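Local structure of uncharacterized protein (Eubacterium siraeum, 4OBM) at residues T171-S174 with S175-Q179; I182-S186 with K187-E191; I193-I197 with N198-T202. The protein is of unknown function but belongs to the LytR-CpsA-Psr family, whose members probably attach anionic polymers to the bacterial cell wall. One frame throughout, in Å; residues are numbered along the deposited sequence.

Interaction 1. Residues T171-S174 with S175-Q179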
loop_
_atom_site.group_PDB
_atom_site.type_symbol
_atom_site.label_atom_id
_atom_site.label_comp_id
_atom_site.label_asym_id
_atom_site.label_seq_id
_atom_site.Cartn_x
_atom_site.Cartn_y
_atom_site.Cartn_z
ATOM N N THR A 171 5.076 -4.299 6.589
ATOM C CA THR A 171 5.053 -4.281 8.042
ATOM C C THR A 171 5.060 -2.852 8.584
ATOM O O THR A 171 4.234 -2.531 9.425
ATOM C CB THR A 171 6.282 -5.083 8.543
ATOM O OG1 THR A 171 6.176 -6.424 8.073
ATOM C CG2 THR A 171 6.414 -5.085 10.053
ATOM N N VAL A 172 6.022 -2.024 8.150
ATOM C CA VAL A 172 6.164 -0.633 8.595
ATOM C C VAL A 172 4.897 0.186 8.203
ATOM O O VAL A 172 4.386 0.942 9.031
ATOM C CB VAL A 172 7.482 -0.030 8.029
ATOM C CG1 VAL A 172 7.534 1.480 8.178
ATOM C CG2 VAL A 172 8.693 -0.670 8.690
ATOM N N ILE A 173 4.375 -0.001 6.976
ATOM C CA ILE A 173 3.169 0.706 6.524
ATOM C C ILE A 173 1.938 0.198 7.303
ATOM O O ILE A 173 1.076 1.018 7.649
ATOM C CB ILE A 173 2.998 0.664 4.959
ATOM C CG1 ILE A 173 4.135 1.446 4.247
ATOM C CG2 ILE A 173 1.608 1.145 4.474
ATOM C CD1 ILE A 173 4.423 2.921 4.742
ATOM N N SER A 174 1.883 -1.119 7.629
ATOM C CA SER A 174 0.804 -1.706 8.439
ATOM C C SER A 174 0.764 -1.055 9.817
ATOM O O SER A 174 -0.302 -0.678 10.311
ATOM C CB SER A 174 1.000 -3.210 8.589
ATOM O OG SER A 174 0.533 -3.904 7.447
ATOM N N SER A 175 1.954 -0.901 10.419
ATOM C CA SER A 175 2.149 -0.286 11.729
ATOM C C SER A 175 1.730 1.188 11.700
ATOM O O SER A 175 1.054 1.634 12.618
ATOM C CB SER A 175 3.602 -0.428 12.164
ATOM O OG SER A 175 3.950 -1.782 12.392
ATOM N N PHE A 176 2.091 1.915 10.636
ATOM C CA PHE A 176 1.735 3.330 10.407
ATOM C C PHE A 176 0.206 3.533 10.334
ATOM O O PHE A 176 -0.307 4.493 10.910
ATOM C CB PHE A 176 2.414 3.851 9.112
ATOM C CG PHE A 176 1.977 5.231 8.672
ATOM C CD1 PHE A 176 2.334 6.361 9.405
ATOM C CD2 PHE A 176 1.202 5.400 7.529
ATOM C CE1 PHE A 176 1.906 7.635 9.010
ATOM C CE2 PHE A 176 0.767 6.672 7.145
ATOM C CZ PHE A 176 1.131 7.781 7.881
ATOM N N ILE A 177 -0.511 2.617 9.644
ATOM C CA ILE A 177 -1.968 2.668 9.486
ATOM C C ILE A 177 -2.661 2.340 10.823
ATOM O O ILE A 177 -3.608 3.024 11.194
ATOM C CB ILE A 177 -2.472 1.757 8.326
ATOM C CG1 ILE A 177 -2.006 2.309 6.947
ATOM C CG2 ILE A 177 -4.015 1.599 8.362
ATOM C CD1 ILE A 177 -2.017 1.290 5.774
ATOM N N ASP A 178 -2.202 1.294 11.523
ATOM C CA ASP A 178 -2.766 0.866 12.808
ATOM C C ASP A 178 -2.555 1.875 13.930
ATOM O O ASP A 178 -3.476 2.100 14.717
ATOM C CB ASP A 178 -2.158 -0.473 13.235
ATOM C CG ASP A 178 -2.605 -1.652 12.404
ATOM O OD1 ASP A 178 -3.577 -1.496 11.621
ATOM O OD2 ASP A 178 -2.031 -2.744 12.581
ATOM N N GLN A 179 -1.359 2.458 14.029
ATOM C CA GLN A 179 -1.056 3.375 15.129
ATOM C C GLN A 179 -1.618 4.782 14.955
ATOM O O GLN A 179 -1.778 5.483 15.963
ATOM C CB GLN A 179 0.454 3.477 15.340
ATOM C CG GLN A 179 1.059 2.202 15.909
ATOM C CD GLN A 179 2.542 2.167 15.709
ATOM O OE1 GLN A 179 3.215 3.202 15.735
ATOM N NE2 GLN A 179 3.088 0.971 15.545
#
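Thr171-Ser174 and Ser175-Gln179 are consecutive turns of one alpha helix, joined by four i-to-i+4 backbone hydrogen bonds, among them Ser175 N to Thr171 O at 3.0 Å and Asp178 N to Ser174 O at 3.0 Å. The N-H...O angles of the four, 152 to 163°, confirm regular geometry.

The direct side-chain contact one turn apart is aliphatic. The branch methyl CG2 of Ile173 meets the terminal CD1 of Ile177 at 3.9 Å, the two side chains running obliquely to each other. The first torsion of Ile177 places CG1 beside its own backbone N, and from there it lies 3.4 Å from Ile173 O, flanking the carbonyl that Ile177 N already engages. Leu55 and Leu152 also pack on Ile173.

The carboxylate of Asp178 folds back against the carbonyl oxygen of Ser174, with CG 3.3 Å from Ser174 O. Two bonds from outside the helix fix this group, Ser226 OG to OD2 and Val227 N to OD1, and they are likely to offset the unfavourable approach of carboxylate to carbonyl.

Phe176 contributes to this turn mainly through CB, 3.5 Å from Ile173 O. With CG anti to the backbone N (chi1 172°), its ring leaves the helix to pack edge-to-face with Phe109 and against Met148. The hydroxyl of Ser174 turns back along the helix to Ala170 O, and that of Thr171 likewise to Lys167 O.

Val172, Ile173 and Phe176 thus meet helix 145-152, while Ile173, Ser174 and Ile177 meet strands 52-58 and 228-230 and Asp178 anchors the chain leading into the latter: this is a helix packed on the central mixed sheet of an alpha/beta fold.

Interaction 2. Residues I182-S186 with K187-E191; sequences IGTSS and KTLDE
Ser185 is the N-cap of helix 186-199, its side-chain OG accepting from Thr188 N in the first turn at 3.2 Å with an N-H...O angle of 162°. A chi1 of 66° sets OG between its own backbone N and carbonyl carbon, within reach of this amide. The reciprocal half of the cap is made through solvent: water 1 accepts from Ser185 N at 2.8 Å and is hydrogen-bonded to Thr188 OG1 at 2.7 Å, closing a loop where a capping box would have a direct bond. With OG gone, as in an alanine here, the Thr188 amide would probably lose its capping acceptor and the first turn could fray.

Behind the cap, Leu189 N bonds to Ser185 O almost straight, at 173°. Leu189 CG rests beside the same carbonyl and also meets the Thr184 side chain, which crosses it at about a right angle. Thr184 turns its hydroxyl back to Phe181 O, and its CG2 lies 4.1 Å from Thr188 CG2. Outside the contact, Ile216 and Val217 of helix 213-220 pack on Leu189, joining this surface turn to the body of the domain.

Asp190 occupies the next step of the turn. Its backbone N bonds to Ser186 O in a more bent geometry, while its carboxylate crowds that oxygen, acceptor against acceptor, in a tight approach that puts CG 2.9 Å from Ser186 O. Two partners probably offset this: Tyr209 OH holds OD1, and water 2 donates to OD2 at 2.7 Å while bridging to Ser186 OG, also at 2.7 Å.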
loop_
_atom_site.group_PDB
_atom_site.type_symbol
_atom_site.label_atom_id
_atom_site.label_comp_id
_atom_site.label_asym_id
_atom_site.label_seq_id
_atom_site.Cartn_x
_atom_site.Cartn_y
_atom_site.Cartn_z
ATOM N N ILE A 182 -6.444 4.208 13.284
ATOM C CA ILE A 182 -7.486 3.621 14.128
ATOM C C ILE A 182 -7.938 4.721 15.096
ATOM O O ILE A 182 -7.105 5.348 15.749
ATOM C CB ILE A 182 -7.033 2.304 14.840
ATOM C CG1 ILE A 182 -6.743 1.191 13.801
ATOM C CG2 ILE A 182 -8.079 1.833 15.881
ATOM C CD1 ILE A 182 -5.998 -0.076 14.315
ATOM N N GLY A 183 -9.232 5.005 15.085
ATOM C CA GLY A 183 -9.824 6.028 15.935
ATOM C C GLY A 183 -9.844 7.425 15.344
ATOM O O GLY A 183 -10.309 8.352 16.016
ATOM N N THR A 184 -9.340 7.607 14.089
ATOM C CA THR A 184 -9.363 8.940 13.466
ATOM C C THR A 184 -10.782 9.302 13.021
ATOM O O THR A 184 -11.612 8.407 12.794
ATOM C CB THR A 184 -8.361 9.113 12.307
ATOM O OG1 THR A 184 -8.501 8.078 11.340
ATOM C CG2 THR A 184 -6.937 9.227 12.783
ATOM N N SER A 185 -11.061 10.621 12.941
ATOM C CA SER A 185 -12.356 11.159 12.512
ATOM C C SER A 185 -12.353 11.467 11.016
ATOM O O SER A 185 -11.283 11.498 10.394
ATOM C CB SER A 185 -12.690 12.424 13.300
ATOM O OG SER A 185 -11.786 13.477 13.002
ATOM N N SER A 186 -13.548 11.714 10.445
ATOM C CA SER A 186 -13.677 12.099 9.042
ATOM C C SER A 186 -13.056 13.501 8.836
ATOM O O SER A 186 -12.480 13.742 7.785
ATOM C CB SER A 186 -15.131 12.056 8.583
ATOM O OG SER A 186 -15.923 13.000 9.281
ATOM N N LYS A 187 -13.110 14.372 9.869
ATOM C CA LYS A 187 -12.522 15.724 9.872
ATOM C C LYS A 187 -10.995 15.639 9.692
ATOM O O LYS A 187 -10.434 16.390 8.885
ATOM C CB LYS A 187 -12.883 16.465 11.178
ATOM C CG LYS A 187 -12.528 17.948 11.177
ATOM C CD LYS A 187 -13.086 18.666 12.396
ATOM C CE LYS A 187 -13.033 20.165 12.211
ATOM N NZ LYS A 187 -14.393 20.773 12.122
ATOM N N THR A 188 -10.335 14.726 10.444
ATOM C CA THR A 188 -8.894 14.464 10.370
ATOM C C THR A 188 -8.560 13.853 9.002
ATOM O O THR A 188 -7.680 14.359 8.303
ATOM C CB THR A 188 -8.469 13.551 11.528
ATOM O OG1 THR A 188 -8.661 14.233 12.771
ATOM C CG2 THR A 188 -7.031 13.117 11.430
ATOM N N LEU A 189 -9.292 12.791 8.607
ATOM C CA LEU A 189 -9.128 12.136 7.310
ATOM C C LEU A 189 -9.330 13.118 6.149
ATOM O O LEU A 189 -8.732 12.910 5.083
ATOM C CB LEU A 189 -10.104 10.956 7.163
ATOM C CG LEU A 189 -9.742 9.654 7.867
ATOM C CD1 LEU A 189 -10.839 8.628 7.662
ATOM C CD2 LEU A 189 -8.400 9.092 7.373
ATOM N N ASP A 190 -10.168 14.181 6.357
ATOM C CA ASP A 190 -10.420 15.237 5.362
ATOM C C ASP A 190 -9.152 16.041 5.104
ATOM O O ASP A 190 -8.975 16.529 3.989
ATOM C CB ASP A 190 -11.547 16.195 5.792
ATOM C CG ASP A 190 -12.961 15.672 5.661
ATOM O OD1 ASP A 190 -13.186 14.745 4.845
ATOM O OD2 ASP A 190 -13.837 16.169 6.388
ATOM N N GLU A 191 -8.281 16.194 6.141
ATOM C CA GLU A 191 -6.994 16.885 5.991
ATOM C C GLU A 191 -6.032 16.001 5.192
ATOM O O GLU A 191 -5.239 16.511 4.414
ATOM C CB GLU A 191 -6.350 17.230 7.350
ATOM C CG GLU A 191 -7.186 18.071 8.307
ATOM C CD GLU A 191 -6.863 17.923 9.790
ATOM O OE1 GLU A 191 -5.887 17.213 10.136
ATOM O OE2 GLU A 191 -7.608 18.505 10.612
HETATM O O HOH W 1 -9.122 12.072 14.374
HETATM O O HOH W 2 -15.906 15.214 7.782
#

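Interaction 3. Residues I193-I197 with N198-T202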
loop_
_atom_site.group_PDB
_atom_site.type_symbol
_atom_site.label_atom_id
_atom_site.label_comp_id
_atom_site.label_asym_id
_atom_site.label_seq_id
_atom_site.Cartn_x
_atom_site.Cartn_y
_atom_site.Cartn_z
ATOM N N ILE A 193 -6.778 13.526 2.876
ATOM C CA ILE A 193 -7.244 13.483 1.500
ATOM C C ILE A 193 -7.093 14.838 0.793
ATOM O O ILE A 193 -6.830 14.848 -0.415
ATOM C CB ILE A 193 -8.686 12.925 1.374
ATOM C CG1 ILE A 193 -8.900 12.307 -0.025
ATOM C CG2 ILE A 193 -9.759 13.950 1.721
ATOM C CD1 ILE A 193 -8.035 11.043 -0.299
ATOM N N ASN A 194 -7.253 15.964 1.523
ATOM C CA ASN A 194 -7.053 17.279 0.921
ATOM C C ASN A 194 -5.593 17.377 0.428
ATOM O O ASN A 194 -5.365 17.880 -0.676
ATOM C CB ASN A 194 -7.413 18.406 1.891
ATOM C CG ASN A 194 -7.210 19.801 1.341
ATOM O OD1 ASN A 194 -6.256 20.489 1.707
ATOM N ND2 ASN A 194 -8.100 20.250 0.452
ATOM N N PHE A 195 -4.625 16.829 1.207
ATOM C CA PHE A 195 -3.202 16.791 0.836
ATOM C C PHE A 195 -2.956 15.834 -0.373
ATOM O O PHE A 195 -2.208 16.187 -1.284
ATOM C CB PHE A 195 -2.307 16.368 2.036
ATOM C CG PHE A 195 -0.863 16.176 1.629
ATOM C CD1 PHE A 195 -0.041 17.270 1.383
ATOM C CD2 PHE A 195 -0.336 14.902 1.448
ATOM C CE1 PHE A 195 1.279 17.091 0.950
ATOM C CE2 PHE A 195 0.980 14.727 1.006
ATOM C CZ PHE A 195 1.788 15.822 0.802
ATOM N N ILE A 196 -3.549 14.615 -0.343
ATOM C CA ILE A 196 -3.394 13.632 -1.422
ATOM C C ILE A 196 -3.854 14.229 -2.776
ATOM O O ILE A 196 -3.090 14.215 -3.737
ATOM C CB ILE A 196 -4.158 12.311 -1.088
ATOM C CG1 ILE A 196 -3.566 11.554 0.142
ATOM C CG2 ILE A 196 -4.377 11.405 -2.326
ATOM C CD1 ILE A 196 -2.028 11.155 0.103
ATOM N N ILE A 197 -5.082 14.766 -2.824
ATOM C CA ILE A 197 -5.710 15.302 -4.033
ATOM C C ILE A 197 -4.941 16.515 -4.574
ATOM O O ILE A 197 -4.797 16.635 -5.798
ATOM C CB ILE A 197 -7.216 15.618 -3.749
ATOM C CG1 ILE A 197 -8.017 14.297 -3.608
ATOM C CG2 ILE A 197 -7.869 16.538 -4.821
ATOM C CD1 ILE A 197 -9.408 14.450 -3.059
ATOM N N ASN A 198 -4.416 17.382 -3.678
ATOM C CA ASN A 198 -3.790 18.618 -4.113
ATOM C C ASN A 198 -2.284 18.568 -4.316
ATOM O O ASN A 198 -1.784 19.423 -5.036
ATOM C CB ASN A 198 -4.141 19.778 -3.155
ATOM C CG ASN A 198 -5.611 20.159 -3.162
ATOM O OD1 ASN A 198 -6.110 20.821 -4.071
ATOM N ND2 ASN A 198 -6.353 19.742 -2.153
ATOM N N PHE A 199 -1.545 17.638 -3.705
ATOM C CA PHE A 199 -0.088 17.718 -3.836
ATOM C C PHE A 199 0.594 16.425 -4.320
ATOM O O PHE A 199 1.808 16.427 -4.545
ATOM C CB PHE A 199 0.531 18.210 -2.505
ATOM C CG PHE A 199 0.122 19.642 -2.209
ATOM C CD1 PHE A 199 0.769 20.709 -2.823
ATOM C CD2 PHE A 199 -0.975 19.918 -1.393
ATOM C CE1 PHE A 199 0.359 22.024 -2.588
ATOM C CE2 PHE A 199 -1.387 21.234 -1.165
ATOM C CZ PHE A 199 -0.712 22.278 -1.753
ATOM N N THR A 200 -0.169 15.353 -4.530
ATOM C CA THR A 200 0.426 14.127 -5.027
ATOM C C THR A 200 -0.036 13.884 -6.461
ATOM O O THR A 200 -1.072 14.402 -6.873
ATOM C CB THR A 200 0.111 12.921 -4.113
ATOM O OG1 THR A 200 -1.240 12.495 -4.304
ATOM C CG2 THR A 200 0.406 13.187 -2.643
ATOM N N ASN A 201 0.731 13.081 -7.212
ATOM C CA ASN A 201 0.379 12.645 -8.552
ATOM C C ASN A 201 -0.676 11.534 -8.383
ATOM O O ASN A 201 -0.330 10.414 -8.028
ATOM C CB ASN A 201 1.633 12.156 -9.295
ATOM C CG ASN A 201 1.428 11.783 -10.748
ATOM O OD1 ASN A 201 0.314 11.538 -11.229
ATOM N ND2 ASN A 201 2.519 11.710 -11.479
ATOM N N THR A 202 -1.961 11.862 -8.564
ATOM C CA THR A 202 -3.021 10.873 -8.344
ATOM C C THR A 202 -4.210 11.088 -9.289
ATOM O O THR A 202 -4.377 12.181 -9.821
ATOM C CB THR A 202 -3.467 10.897 -6.840
ATOM O OG1 THR A 202 -4.455 9.898 -6.615
ATOM C CG2 THR A 202 -3.992 12.265 -6.373
#
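Ile193-Ile197 and Asn198-Thr202 carry the chain through the last turn of a helix, where i-to-i+4 bonds run from Phe199 N to Phe195 O at 2.9 Å and, stretched, from Thr200 N to Ile196 O at 3.2 Å; Thr200 then leaves helical backbone angles.

Two of the final carbonyls are each gripped twice. Asn194 O accepts from Asn198 N and also from Asn198 ND2, the latter at 2.6 Å with the acceptor only 14° out of the Asn198 amide plane. The Asn198 side chain therefore folds back over its own helix, its amide turned 55° from that of Asn194. Ile196 O takes Thr200 OG1 at 2.6 Å in addition to the backbone amide, the two donors arriving from opposite faces of the carbonyl plane. Thr200 chi1 of 75° swings OG1 back to that oxygen.

This is the C-terminal end of helix 186-199, which passes through Thr200 into the short strand 201-202 at the margin of the central sheet, antiparallel to strand 94-100 and tied to it by backbone bonds of Asn201 with Arg99.

The rings of Phe195 and Phe199 hardly stack: their planes are near parallel, but with centroids 6.0 Å apart they barely overlap. Phe195 CE1 instead packs on Phe199 CB at 3.7 Å, and its CE2 approaches Thr200 CG2. Thr104, Glu107 and Met111 of helix 102-112 pack on the Phe195 side chain. Thr202 lays its CG2 3.4 Å from Ile196 O, while its hydroxyl is hydrogen-bonded to Tyr97 O of strand 94-100 and to Ile204 N.

How the interactions relate
All three interactions are local steps along two successive helices. Interaction 1 lies within helix 164-181, mostly in its second half; interactions 2 and 3 open and close helix 186-199. The centre of interaction 1 is about 10 Å from that of the chain, those of interactions 2 and 3 about 19 and 16 Å. Interaction 2 is a surface contact, the other two partly buried. The chemistry follows position: inside the helix, regular backbone bonds are joined by aliphatic packing; at the N-terminal end a hydroxyl and one water take up amide N-H groups, and a second water links side chains; at the C-terminal end side-chain donors add to carbonyls. Beyond adjoining in sequence, interactions 2 and 3 do not touch.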